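Local coordinates for redox-sensing transcriptional repressor rex (PDB 3WG9), which probably represses transcription in response to the cellular NADH/NAD(+) balance, binding DNA as a homodimer through a winged-helix domain and the dinucleotide through a Rossmann domain, at residues I90-L95 and I115-P120; I149-I154 and W175-I180. One frame throughout, in Å; residues are numbered along the deposited sequence.

Contact 1: I90-L95 and I115-P120; sequences IGAGNL and IFDINP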
ATOM      1  N   ILE B  90       0.853 -17.488  -2.522  1.00 27.87           N
ATOM      2  CA  ILE B  90       0.300 -18.152  -3.677  1.00 30.91           C
ATOM      3  C   ILE B  90       0.682 -17.298  -4.917  1.00 31.47           C
ATOM      4  O   ILE B  90       0.330 -16.092  -5.013  1.00 31.28           O
ATOM      5  CB  ILE B  90      -1.225 -18.266  -3.651  1.00 30.18           C
ATOM      6  CG1 ILE B  90      -1.783 -18.742  -2.290  1.00 31.70           C
ATOM      7  CG2 ILE B  90      -1.700 -19.162  -4.857  1.00 32.30           C
ATOM      8  CD1 ILE B  90      -1.138 -20.034  -1.835  1.00 32.95           C
ATOM      9  N   GLY B  91       1.448 -17.909  -5.812  1.00 32.61           N
ATOM     10  CA  GLY B  91       1.955 -17.201  -7.037  1.00 33.41           C
ATOM     11  C   GLY B  91       3.473 -17.096  -6.955  1.00 33.48           C
ATOM     12  O   GLY B  91       3.995 -16.456  -6.035  1.00 35.05           O
ATOM     13  N   ALA B  92       4.195 -17.781  -7.841  1.00 35.35           N
ATOM     14  CA  ALA B  92       5.648 -17.727  -7.825  1.00 37.58           C
ATOM     15  C   ALA B  92       6.240 -16.899  -8.966  1.00 39.66           C
ATOM     16  O   ALA B  92       7.427 -16.971  -9.160  1.00 40.65           O
ATOM     17  CB  ALA B  92       6.288 -19.134  -7.852  1.00 39.66           C
ATOM     18  N   GLY B  93       5.431 -16.071  -9.622  1.00 39.83           N
ATOM     19  CA  GLY B  93       5.924 -15.008 -10.538  1.00 39.58           C
ATOM     20  C   GLY B  93       6.644 -13.865  -9.856  1.00 38.67           C
ATOM     21  O   GLY B  93       6.953 -13.915  -8.656  1.00 38.53           O
ATOM     22  N   ASN B  94       6.926 -12.811 -10.629  1.00 37.12           N
ATOM     23  CA  ASN B  94       7.701 -11.685 -10.113  1.00 35.56           C
ATOM     24  C   ASN B  94       7.115 -11.088  -8.824  1.00 34.03           C
ATOM     25  O   ASN B  94       7.840 -10.862  -7.873  1.00 34.18           O
ATOM     26  CB  ASN B  94       7.771 -10.599 -11.206  1.00 33.37           C
ATOM     27  CG  ASN B  94       8.475 -11.124 -12.463  1.00 41.66           C
ATOM     28  OD1 ASN B  94       7.910 -11.103 -13.538  1.00 46.20           O
ATOM     29  ND2 ASN B  94       9.703 -11.615 -12.303  1.00 39.01           N
ATOM     30  N   LEU B  95       5.814 -10.835  -8.820  1.00 33.82           N
ATOM     31  CA  LEU B  95       5.139 -10.267  -7.639  1.00 33.99           C
ATOM     32  C   LEU B  95       5.383 -11.158  -6.411  1.00 32.90           C
ATOM     33  O   LEU B  95       5.889 -10.672  -5.398  1.00 32.04           O
ATOM     34  CB  LEU B  95       3.646 -10.074  -7.931  1.00 33.32           C
ATOM     35  CG  LEU B  95       2.876  -9.440  -6.732  1.00 37.39           C
ATOM     36  CD1 LEU B  95       3.500  -8.106  -6.319  1.00 34.19           C
ATOM     37  CD2 LEU B  95       1.375  -9.271  -7.101  1.00 39.29           C
ATOM     38  N   ILE B 115       5.656 -21.561  -0.880  1.00 34.62           N
ATOM     39  CA  ILE B 115       5.201 -20.826  -2.028  1.00 35.41           C
ATOM     40  C   ILE B 115       4.510 -21.806  -2.962  1.00 35.12           C
ATOM     41  O   ILE B 115       4.955 -22.944  -3.130  1.00 38.47           O
ATOM     42  CB  ILE B 115       6.400 -20.129  -2.760  1.00 37.51           C
ATOM     43  CG1 ILE B 115       7.110 -19.109  -1.881  1.00 41.62           C
ATOM     44  CG2 ILE B 115       6.020 -19.538  -4.137  1.00 37.56           C
ATOM     45  CD1 ILE B 115       8.387 -18.610  -2.610  1.00 44.73           C
ATOM     46  N   PHE B 116       3.404 -21.393  -3.538  1.00 33.50           N
ATOM     47  CA  PHE B 116       2.542 -22.266  -4.323  1.00 34.85           C
ATOM     48  C   PHE B 116       2.313 -21.681  -5.711  1.00 38.18           C
ATOM     49  O   PHE B 116       2.188 -20.450  -5.902  1.00 37.24           O
ATOM     50  CB  PHE B 116       1.234 -22.504  -3.569  1.00 33.82           C
ATOM     51  CG  PHE B 116       1.456 -23.241  -2.272  1.00 32.92           C
ATOM     52  CD1 PHE B 116       1.346 -24.643  -2.225  1.00 33.88           C
ATOM     53  CD2 PHE B 116       1.904 -22.555  -1.139  1.00 30.18           C
ATOM     54  CE1 PHE B 116       1.635 -25.352  -1.065  1.00 33.17           C
ATOM     55  CE2 PHE B 116       2.186 -23.226   0.010  1.00 29.47           C
ATOM     56  CZ  PHE B 116       2.041 -24.651   0.061  1.00 32.79           C
ATOM     57  N   ASP B 117       2.270 -22.588  -6.686  1.00 37.82           N
ATOM     58  CA  ASP B 117       2.057 -22.169  -8.060  1.00 42.75           C
ATOM     59  C   ASP B 117       1.400 -23.274  -8.890  1.00 43.54           C
ATOM     60  O   ASP B 117       1.344 -24.453  -8.469  1.00 43.43           O
ATOM     61  CB  ASP B 117       3.384 -21.698  -8.677  1.00 41.41           C
ATOM     62  CG  ASP B 117       3.174 -20.855  -9.923  1.00 45.41           C
ATOM     63  OD1 ASP B 117       3.049 -19.608  -9.798  1.00 42.81           O
ATOM     64  OD2 ASP B 117       3.116 -21.493 -11.015  1.00 49.35           O
ATOM     65  N   ILE B 118       0.799 -22.869 -10.000  1.00 45.54           N
ATOM     66  CA  ILE B 118       0.037 -23.795 -10.825  1.00 48.47           C
ATOM     67  C   ILE B 118       0.915 -24.470 -11.892  1.00 51.30           C
ATOM     68  O   ILE B 118       0.513 -25.453 -12.518  1.00 51.31           O
ATOM     69  CB  ILE B 118      -1.169 -23.021 -11.444  1.00 50.46           C
ATOM     70  CG1 ILE B 118      -2.241 -23.924 -12.041  1.00 55.56           C
ATOM     71  CG2 ILE B 118      -0.739 -21.967 -12.481  1.00 52.10           C
ATOM     72  CD1 ILE B 118      -2.898 -23.255 -13.278  1.00 63.91           C
ATOM     73  N   ASN B 119       2.081 -23.889 -12.135  1.00 51.99           N
ATOM     74  CA  ASN B 119       3.013 -24.377 -13.168  1.00 54.37           C
ATOM     75  C   ASN B 119       3.900 -25.564 -12.749  1.00 55.51           C
ATOM     76  O   ASN B 119       4.878 -25.375 -12.012  1.00 54.66           O
ATOM     77  CB  ASN B 119       3.916 -23.233 -13.565  1.00 52.89           C
ATOM     78  CG  ASN B 119       4.634 -23.500 -14.877  1.00 58.52           C
ATOM     79  OD1 ASN B 119       4.662 -24.622 -15.354  1.00 64.26           O
ATOM     80  ND2 ASN B 119       5.242 -22.488 -15.421  1.00 53.96           N
ATOM     81  N   PRO B 120       3.608 -26.773 -13.276  1.00 57.08           N
ATOM     82  CA  PRO B 120       4.396 -27.978 -12.996  1.00 57.24           C
ATOM     83  C   PRO B 120       5.905 -27.749 -13.067  1.00 57.28           C
ATOM     84  O   PRO B 120       6.665 -28.419 -12.350  1.00 56.89           O
ATOM     85  CB  PRO B 120       3.966 -28.939 -14.114  1.00 59.83           C
ATOM     86  CG  PRO B 120       2.539 -28.513 -14.405  1.00 60.40           C
ATOM     87  CD  PRO B 120       2.654 -27.012 -14.376  1.00 58.40           C
TER

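Contact 2: I149-I154 and W175-I180; sequences IGILCI and WNFLPI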
ATOM      1  N   ILE B 149      -1.606 -16.831   7.491  1.00 29.03           N
ATOM      2  CA  ILE B 149      -1.851 -15.760   6.497  1.00 27.99           C
ATOM      3  C   ILE B 149      -1.565 -16.320   5.098  1.00 28.10           C
ATOM      4  O   ILE B 149      -0.530 -16.956   4.917  1.00 27.46           O
ATOM      5  CB  ILE B 149      -0.966 -14.530   6.736  1.00 27.28           C
ATOM      6  CG1 ILE B 149      -1.191 -13.926   8.144  1.00 28.35           C
ATOM      7  CG2 ILE B 149      -1.199 -13.479   5.599  1.00 25.80           C
ATOM      8  CD1 ILE B 149      -0.095 -12.851   8.534  1.00 28.14           C
ATOM      9  N   GLY B 150      -2.536 -16.262   4.186  1.00 25.88           N
ATOM     10  CA  GLY B 150      -2.270 -16.642   2.767  1.00 25.34           C
ATOM     11  C   GLY B 150      -2.106 -15.315   1.998  1.00 27.19           C
ATOM     12  O   GLY B 150      -2.938 -14.395   2.071  1.00 25.55           O
ATOM     13  N   ILE B 151      -0.990 -15.157   1.311  1.00 27.10           N
ATOM     14  CA  ILE B 151      -0.765 -13.926   0.535  1.00 26.20           C
ATOM     15  C   ILE B 151      -1.002 -14.236  -0.926  1.00 27.67           C
ATOM     16  O   ILE B 151      -0.399 -15.213  -1.440  1.00 28.34           O
ATOM     17  CB  ILE B 151       0.685 -13.500   0.723  1.00 27.76           C
ATOM     18  CG1 ILE B 151       0.961 -13.353   2.226  1.00 28.48           C
ATOM     19  CG2 ILE B 151       1.022 -12.210  -0.160  1.00 25.70           C
ATOM     20  CD1 ILE B 151       2.439 -13.085   2.605  1.00 29.91           C
ATOM     21  N   LEU B 152      -1.882 -13.476  -1.594  1.00 26.91           N
ATOM     22  CA  LEU B 152      -2.312 -13.807  -2.936  1.00 29.22           C
ATOM     23  C   LEU B 152      -1.570 -12.948  -3.936  1.00 30.87           C
ATOM     24  O   LEU B 152      -1.705 -11.702  -3.896  1.00 30.95           O
ATOM     25  CB  LEU B 152      -3.836 -13.646  -3.160  1.00 30.35           C
ATOM     26  CG  LEU B 152      -4.852 -14.451  -2.348  1.00 36.27           C
ATOM     27  CD1 LEU B 152      -6.273 -14.033  -2.818  1.00 37.78           C
ATOM     28  CD2 LEU B 152      -4.663 -15.965  -2.526  1.00 38.73           C
ATOM     29  N   CYS B 153      -0.737 -13.588  -4.763  1.00 30.33           N
ATOM     30  CA  CYS B 153       0.071 -12.868  -5.784  1.00 32.72           C
ATOM     31  C   CYS B 153      -0.145 -13.544  -7.147  1.00 37.06           C
ATOM     32  O   CYS B 153       0.787 -13.795  -7.914  1.00 39.72           O
ATOM     33  CB  CYS B 153       1.535 -13.019  -5.377  1.00 30.56           C
ATOM     34  SG  CYS B 153       1.930 -12.129  -3.837  1.00 32.87           S
ATOM     35  N   ILE B 154      -1.352 -14.016  -7.382  1.00 38.54           N
ATOM     36  CA  ILE B 154      -1.647 -14.717  -8.634  1.00 42.83           C
ATOM     37  C   ILE B 154      -2.478 -13.856  -9.563  1.00 44.65           C
ATOM     38  O   ILE B 154      -2.969 -12.796  -9.152  1.00 44.81           O
ATOM     39  CB  ILE B 154      -2.447 -15.976  -8.349  1.00 43.95           C
ATOM     40  CG1 ILE B 154      -3.419 -15.770  -7.181  1.00 44.03           C
ATOM     41  CG2 ILE B 154      -1.501 -17.140  -8.084  1.00 44.19           C
ATOM     42  CD1 ILE B 154      -4.449 -16.841  -7.216  1.00 48.91           C
ATOM     43  N   TRP B 175      -3.884 -11.770   2.615  1.00 24.96           N
ATOM     44  CA  TRP B 175      -3.315 -10.472   2.195  1.00 24.04           C
ATOM     45  C   TRP B 175      -3.333 -10.471   0.666  1.00 25.29           C
ATOM     46  O   TRP B 175      -2.635 -11.249   0.006  1.00 26.53           O
ATOM     47  CB  TRP B 175      -1.894 -10.327   2.779  1.00 25.06           C
ATOM     48  CG  TRP B 175      -1.340  -8.934   2.753  1.00 22.79           C
ATOM     49  CD1 TRP B 175      -2.057  -7.760   2.840  1.00 27.49           C
ATOM     50  CD2 TRP B 175       0.031  -8.559   2.685  1.00 24.43           C
ATOM     51  NE1 TRP B 175      -1.199  -6.666   2.866  1.00 24.39           N
ATOM     52  CE2 TRP B 175       0.088  -7.131   2.740  1.00 23.69           C
ATOM     53  CE3 TRP B 175       1.222  -9.278   2.623  1.00 27.93           C
ATOM     54  CZ2 TRP B 175       1.276  -6.427   2.634  1.00 25.36           C
ATOM     55  CZ3 TRP B 175       2.430  -8.566   2.539  1.00 27.63           C
ATOM     56  CH2 TRP B 175       2.446  -7.154   2.615  1.00 25.58           C
ATOM     57  N   ASN B 176      -4.208  -9.657   0.085  1.00 26.69           N
ATOM     58  CA  ASN B 176      -4.573  -9.830  -1.326  1.00 28.26           C
ATOM     59  C   ASN B 176      -3.908  -8.725  -2.181  1.00 28.03           C
ATOM     60  O   ASN B 176      -4.279  -7.586  -2.029  1.00 26.01           O
ATOM     61  CB  ASN B 176      -6.098  -9.701  -1.477  1.00 29.74           C
ATOM     62  CG  ASN B 176      -6.549  -9.699  -2.943  1.00 33.36           C
ATOM     63  OD1 ASN B 176      -5.919 -10.328  -3.814  1.00 30.66           O
ATOM     64  ND2 ASN B 176      -7.600  -8.921  -3.233  1.00 33.59           N
ATOM     65  N   PHE B 177      -2.959  -9.064  -3.047  1.00 27.53           N
ATOM     66  CA  PHE B 177      -2.328  -8.069  -3.950  1.00 30.72           C
ATOM     67  C   PHE B 177      -3.036  -7.843  -5.292  1.00 34.54           C
ATOM     68  O   PHE B 177      -2.587  -7.019  -6.097  1.00 34.66           O
ATOM     69  CB  PHE B 177      -0.897  -8.453  -4.250  1.00 28.61           C
ATOM     70  CG  PHE B 177       0.024  -8.117  -3.123  1.00 27.72           C
ATOM     71  CD1 PHE B 177       0.672  -6.881  -3.108  1.00 31.83           C
ATOM     72  CD2 PHE B 177       0.076  -8.949  -2.019  1.00 27.15           C
ATOM     73  CE1 PHE B 177       1.500  -6.519  -2.049  1.00 31.46           C
ATOM     74  CE2 PHE B 177       0.910  -8.607  -0.946  1.00 29.55           C
ATOM     75  CZ  PHE B 177       1.587  -7.389  -0.955  1.00 30.54           C
ATOM     76  N   LEU B 178      -4.082  -8.610  -5.552  1.00 36.59           N
ATOM     77  CA  LEU B 178      -4.761  -8.471  -6.826  1.00 42.27           C
ATOM     78  C   LEU B 178      -5.720  -7.321  -6.773  1.00 44.69           C
ATOM     79  O   LEU B 178      -6.439  -7.174  -5.783  1.00 43.66           O
ATOM     80  CB  LEU B 178      -5.538  -9.712  -7.219  1.00 43.14           C
ATOM     81  CG  LEU B 178      -5.287 -11.156  -6.785  1.00 49.58           C
ATOM     82  CD1 LEU B 178      -5.801 -12.011  -7.953  1.00 52.79           C
ATOM     83  CD2 LEU B 178      -3.872 -11.552  -6.364  1.00 49.03           C
ATOM     84  N   PRO B 179      -5.808  -6.574  -7.886  1.00 48.58           N
ATOM     85  CA  PRO B 179      -6.567  -5.347  -7.945  1.00 50.93           C
ATOM     86  C   PRO B 179      -8.051  -5.643  -8.010  1.00 53.22           C
ATOM     87  O   PRO B 179      -8.757  -4.930  -8.701  1.00 56.27           O
ATOM     88  CB  PRO B 179      -6.101  -4.721  -9.271  1.00 52.70           C
ATOM     89  CG  PRO B 179      -5.818  -5.895 -10.153  1.00 54.47           C
ATOM     90  CD  PRO B 179      -5.243  -6.943  -9.200  1.00 49.39           C
ATOM     91  N   ILE B 180      -8.516  -6.647  -7.281  1.00 53.82           N
ATOM     92  CA  ILE B 180      -9.935  -6.992  -7.162  1.00 56.58           C
ATOM     93  C   ILE B 180     -10.335  -7.365  -5.722  1.00 56.54           C
ATOM     94  O   ILE B 180      -9.581  -8.010  -5.011  1.00 55.56           O
ATOM     95  CB  ILE B 180     -10.221  -8.174  -8.067  1.00 58.14           C
ATOM     96  CG1 ILE B 180     -10.412  -7.662  -9.498  1.00 62.54           C
ATOM     97  CG2 ILE B 180     -11.413  -8.987  -7.581  1.00 60.03           C
ATOM     98  CD1 ILE B 180     -10.416  -8.784 -10.509  1.00 66.87           C
TER

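Contact 1: I90-L95 and I115-P120
I90 reaches F116 with the end of its side chain, CD1 lying 3.8 Å from F116 CB and approaching the ring obliquely. The two are paired in a parallel bridge and point to the same face of the sheet, where a branched aliphatic and an aromatic residue suit the buried setting. Just beyond, G91 N donates to F116 O at 2.6 Å, the last backbone bond before the strands part. G91 has a positive phi of 115°, at which a CB would jam against the carbonyl oxygen of I90; hence the first glycine of the GxGxxG sequence. A92 is small enough to fit beside both I115, its CB 3.7 Å from I115 CG2, and the carboxylate of D117. CG of D117 stands anti to its backbone N (chi1 -162°), which sets the carboxyl group beside A92; OD1 accepts from A92 N in a nearly straight 2.9 Å bond, on the anti side and 22° out of the carboxylate plane. OD2 takes N119 N at 2.8 Å in an Asx turn, and these two bonds hold the carboxylate against turning. In cofactor-bound structures of this protein D117 binds NAD(+) and NADH, as does the acid ending the second strand in many Rossmann folds. G93 occupies the N-cap position of helix 94-102, which links strands 85-90 and 110-117 as a beta-alpha-beta unit; strand 132-134 flanks I115 and D117, and helix 138-144 packs on I90 and F116.

Contact 2: I149-I154 and W175-I180
The W175 indole carries the edge of F177 on one face, F177 CE2 standing 3.6 Å above its plane and offset toward the rim, while I151 CD1 lies at the indole edge, 4.0 Å from W175 CE3. At the edge of the F177 ring, in plane, are W175 CZ3 and L152 O, and C153 SG approaches that ring obliquely, 4.9 Å from its centroid. I151 CG2 packs 3.7 Å from F177 CE2; with CD1 against the indole, the branched isoleucine serves both aromatics. The polar corner of the indole has its own partner, NE1 bonding to S198 OG of the second subunit. The strands run parallel, bonded by W175 N to G150 O, L152 N to W175 O and F177 N to L152 O. On the face bearing L152 and N176, L178 CD2 meets L152 CB at 3.8 Å, two leucines suiting the apolar ground against helix 159-168. N176 accepts L178 N on OD1 from above the carbonyl plane, an Asx turn, and gives ND2 to I180 O at 2.8 Å and to N192 OD1. A leucine in its place would probably leave L178 N, I180 O and N192 OD1 without these mates and the chain from L178 to I180 less firmly held. Helix 159-168 also packs on I154, helix 94-102 on I151, C153 and F177, and strand 85-90 borders strand 149-152.

Contact 1 closes before contact 2 opens along the chain, and their centres lie about 12 Å apart in one six-stranded parallel sheet of the Rossmann fold. Each joins the two strands of a beta-alpha-beta unit, one through helix 94-102 and the other through helix 159-168. They meet where strands 85-90 and 149-152 run side by side: I90 N probably bonds to I151 O at 2.8 Å and I90 O to C153 N, while G91 CA packs on I154 CG2. The residues that bind NAD(+) or NADH in cofactor-bound structures of this protein include N94, L95, D117, I154 and F177, drawn from both contacts, and both also touch the second subunit, consistent with a cofactor site close to the dimer interface.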